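Local coordinates for aluminum resistance protein (Clostridium novyi, PDB 3I16), which is probably a pyridoxal-5'-phosphate-dependent carbon-sulfur lyase of the methionine gamma-lyase family, involved in aluminum resistance, at residues N32-L37 / A304-I309. Residues are numbered along the deposited sequence; the frame is centred on the assembly and turned at random. Where two conformers were deposited one is given.
Sequences NQFKIL and ALKGAI. With EDO (1,2-ethanediol), chain L.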
ATOM      1  N   ASN B  32      17.927  38.158   9.145  1.00 20.84           N
ATOM      2  CA  ASN B  32      19.300  37.718   9.378  1.00 22.20           C
ATOM      3  C   ASN B  32      19.398  36.393  10.098  1.00 21.00           C
ATOM      4  O   ASN B  32      20.315  35.631   9.848  1.00 21.63           O
ATOM      5  CB  ASN B  32      20.132  38.804  10.092  1.00 23.77           C
ATOM      6  CG  ASN B  32      20.445  39.979   9.188  1.00 26.35           C
ATOM      7  OD1 ASN B  32      20.360  39.875   7.961  1.00 38.58           O
ATOM      8  ND2 ASN B  32      20.820  41.112   9.788  1.00 39.43           N
ATOM      9  N   GLN B  33      18.422  36.094  10.953  1.00 20.36           N
ATOM     10  CA  GLN B  33      18.415  34.836  11.680  1.00 17.79           C
ATOM     11  C   GLN B  33      18.280  33.652  10.736  1.00 18.48           C
ATOM     12  O   GLN B  33      18.768  32.587  11.036  1.00 17.33           O
ATOM     13  CB  GLN B  33      17.273  34.795  12.684  1.00 18.61           C
ATOM     14  CG  GLN B  33      17.303  35.939  13.684  1.00 24.34           C
ATOM     15  CD  GLN B  33      18.515  35.887  14.549  1.00 28.22           C
ATOM     16  OE1 GLN B  33      19.004  34.799  14.893  1.00 34.38           O
ATOM     17  NE2 GLN B  33      19.011  37.052  14.929  1.00 32.11           N
ATOM     18  N   PHE B  34      17.621  33.847   9.599  1.00 19.43           N
ATOM     19  CA  PHE B  34      17.412  32.779   8.619  1.00 20.47           C
ATOM     20  C   PHE B  34      18.703  32.365   7.877  1.00 20.56           C
ATOM     21  O   PHE B  34      18.880  31.190   7.537  1.00 18.52           O
ATOM     22  CB  PHE B  34      16.326  33.221   7.608  1.00 21.93           C
ATOM     23  CG  PHE B  34      14.901  33.266   8.164  1.00 22.53           C
ATOM     24  CD1 PHE B  34      14.617  33.157   9.520  1.00 22.57           C
ATOM     25  CD2 PHE B  34      13.843  33.488   7.298  1.00 23.16           C
ATOM     26  CE1 PHE B  34      13.317  33.211   9.983  1.00 23.83           C
ATOM     27  CE2 PHE B  34      12.549  33.565   7.758  1.00 22.58           C
ATOM     28  CZ  PHE B  34      12.279  33.424   9.098  1.00 24.60           C
ATOM     29  N   LYS B  35      19.611  33.315   7.655  1.00 21.36           N
ATOM     30  CA  LYS B  35      20.867  33.046   6.934  1.00 22.35           C
ATOM     31  C   LYS B  35      21.682  31.943   7.631  1.00 21.87           C
ATOM     32  O   LYS B  35      22.228  31.023   7.009  1.00 19.03           O
ATOM     33  CB  LYS B  35      21.705  34.339   6.829  1.00 23.82           C
ATOM     34  CG  LYS B  35      21.029  35.494   6.072  1.00 26.69           C
ATOM     35  CD  LYS B  35      21.838  36.809   6.184  1.00 34.22           C
ATOM     36  N   ILE B  36      21.719  32.062   8.948  1.00 22.42           N
ATOM     37  CA  ILE B  36      22.411  31.113   9.825  0.50 21.88           C
ATOM     38  C   ILE B  36      21.847  29.711   9.608  1.00 21.12           C
ATOM     39  O   ILE B  36      22.586  28.715   9.479  1.00 21.99           O
ATOM     40  CB  ILE B  36      22.183  31.481  11.314  0.50 21.71           C
ATOM     41  CG1 ILE B  36      22.854  32.822  11.666  0.50 25.47           C
ATOM     42  CG2 ILE B  36      22.687  30.393  12.213  0.50 22.48           C
ATOM     43  CD1 ILE B  36      22.058  34.069  11.269  0.50 13.81           C
ATOM     44  N   LEU B  37      20.528  29.637   9.542  1.00 18.80           N
ATOM     45  CA  LEU B  37      19.830  28.376   9.350  1.00 18.10           C
ATOM     46  C   LEU B  37      20.139  27.736   7.997  1.00 17.68           C
ATOM     47  O   LEU B  37      20.291  26.518   7.901  1.00 16.05           O
ATOM     48  CB  LEU B  37      18.313  28.566   9.526  1.00 16.46           C
ATOM     49  CG  LEU B  37      17.837  29.171  10.858  1.00 20.45           C
ATOM     50  CD1 LEU B  37      16.323  29.204  10.919  1.00 14.61           C
ATOM     51  CD2 LEU B  37      18.408  28.455  12.093  1.00 18.72           C
ATOM     52  N   ALA B 304      10.053  24.482   9.210  1.00 14.07           N
ATOM     53  CA  ALA B 304       9.323  24.538  10.479  1.00 12.50           C
ATOM     54  C   ALA B 304       9.979  25.514  11.450  1.00 12.89           C
ATOM     55  O   ALA B 304       9.285  26.286  12.138  1.00 12.85           O
ATOM     56  CB  ALA B 304       9.221  23.130  11.125  1.00 12.24           C
ATOM     57  N   LEU B 305      11.305  25.479  11.518  1.00 10.91           N
ATOM     58  CA  LEU B 305      12.004  26.347  12.445  1.00 12.45           C
ATOM     59  C   LEU B 305      11.846  27.832  12.067  1.00 13.58           C
ATOM     60  O   LEU B 305      11.695  28.668  12.950  1.00 11.45           O
ATOM     61  CB  LEU B 305      13.481  25.989  12.538  1.00 12.45           C
ATOM     62  CG  LEU B 305      14.203  26.767  13.625  1.00 10.93           C
ATOM     63  CD1 LEU B 305      13.630  26.349  14.987  1.00 10.81           C
ATOM     64  CD2 LEU B 305      15.662  26.515  13.527  1.00  9.22           C
ATOM     65  N   LYS B 306      11.887  28.141  10.771  1.00 14.46           N
ATOM     66  CA  LYS B 306      11.632  29.514  10.280  1.00 13.88           C
ATOM     67  C   LYS B 306      10.227  29.973  10.695  1.00 13.12           C
ATOM     68  O   LYS B 306       9.995  31.147  11.104  1.00 14.19           O
ATOM     69  CB  LYS B 306      11.840  29.603   8.758  1.00 14.87           C
ATOM     70  CG  LYS B 306      13.291  29.610   8.385  1.00 15.27           C
ATOM     71  CD  LYS B 306      13.525  29.602   6.874  1.00 17.53           C
ATOM     72  CE  LYS B 306      15.014  29.489   6.562  1.00 19.50           C
ATOM     73  NZ  LYS B 306      15.335  29.648   5.103  1.00 17.95           N
ATOM     74  N   GLY B 307       9.289  29.047  10.650  1.00 12.43           N
ATOM     75  CA  GLY B 307       7.940  29.328  11.139  1.00 13.50           C
ATOM     76  C   GLY B 307       7.923  29.649  12.631  1.00 12.13           C
ATOM     77  O   GLY B 307       7.212  30.556  13.059  1.00 11.21           O
ATOM     78  N   ALA B 308       8.696  28.897  13.421  1.00 10.72           N
ATOM     79  CA  ALA B 308       8.804  29.131  14.864  1.00 10.57           C
ATOM     80  C   ALA B 308       9.388  30.513  15.173  1.00 11.38           C
ATOM     81  O   ALA B 308       8.900  31.227  16.058  1.00 11.44           O
ATOM     82  CB  ALA B 308       9.661  28.029  15.533  1.00  9.58           C
ATOM     83  N   ILE B 309      10.424  30.892  14.422  1.00 11.97           N
ATOM     84  CA  ILE B 309      11.091  32.178  14.627  1.00 12.42           C
ATOM     85  C   ILE B 309      10.141  33.326  14.276  1.00 11.24           C
ATOM     86  O   ILE B 309      10.049  34.312  15.012  1.00 11.58           O
ATOM     87  CB  ILE B 309      12.415  32.265  13.809  1.00 12.82           C
ATOM     88  CG1 ILE B 309      13.398  31.170  14.295  1.00 14.88           C
ATOM     89  CG2 ILE B 309      13.010  33.632  13.948  1.00 12.56           C
ATOM     90  CD1 ILE B 309      14.633  30.937  13.408  1.00 16.92           C
TER
HETATM   91  C1  EDO L 429      11.403  29.569   3.153  1.00 24.30           C
HETATM   92  O1  EDO L 429      10.512  28.600   2.586  1.00 24.35           O
HETATM   93  C2  EDO L 429      12.836  29.340   2.693  1.00 29.04           C
HETATM   94  O2  EDO L 429      13.456  28.207   3.331  1.00 26.60           O
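Lys306 NZ, lying at the far end of a chain laid across Phe34, donates to O2 of a bound 1,2-ethanediol at 3.0 Å and also forms a salt bridge with Asp38, the residue following 32-37. The diol, probably from the crystallisation liquor, is held in turn by Glu303. Beyond CG the lysine is extended, which carries its ammonium past the ring while the methylenes stay against it. The geometry fits a CH-pi contact: Lys306 CG stands 3.8 Å from the centroid of the Phe34 ring and 3° off its normal. Lys306 CB lies over the same face, 3.9 Å from Phe34 CZ. At the ring edge, Ile309 CG2 approaches Phe34 CE1 at 4.0 Å, near the ring plane. Leu37 supplies the second apolar patch. Leu37 CD1 meets Ile309 CD1 tip to tip at 3.5 Å, tighter than usual van der Waals contact. Leu37 CD2 touches Leu305 CD2 at 3.7 Å, their side chains crossing at about a right angle. No hydrogen bond joins the two segments directly. The contact is apolar helix-helix packing with a lysine chain over an aromatic face, helix 17-54 against helix 287-318, in a PLP-dependent aminotransferase-clan protein. The short-segment axes run nearly antiparallel (157°), 10.8 Å apart at closest approach. The Leu305 side chain is about 14 Å from the pyridoxal-5'-phosphate, and Phe411, beginning helix 411-425, adds an edge-to-face ring contact to Phe34.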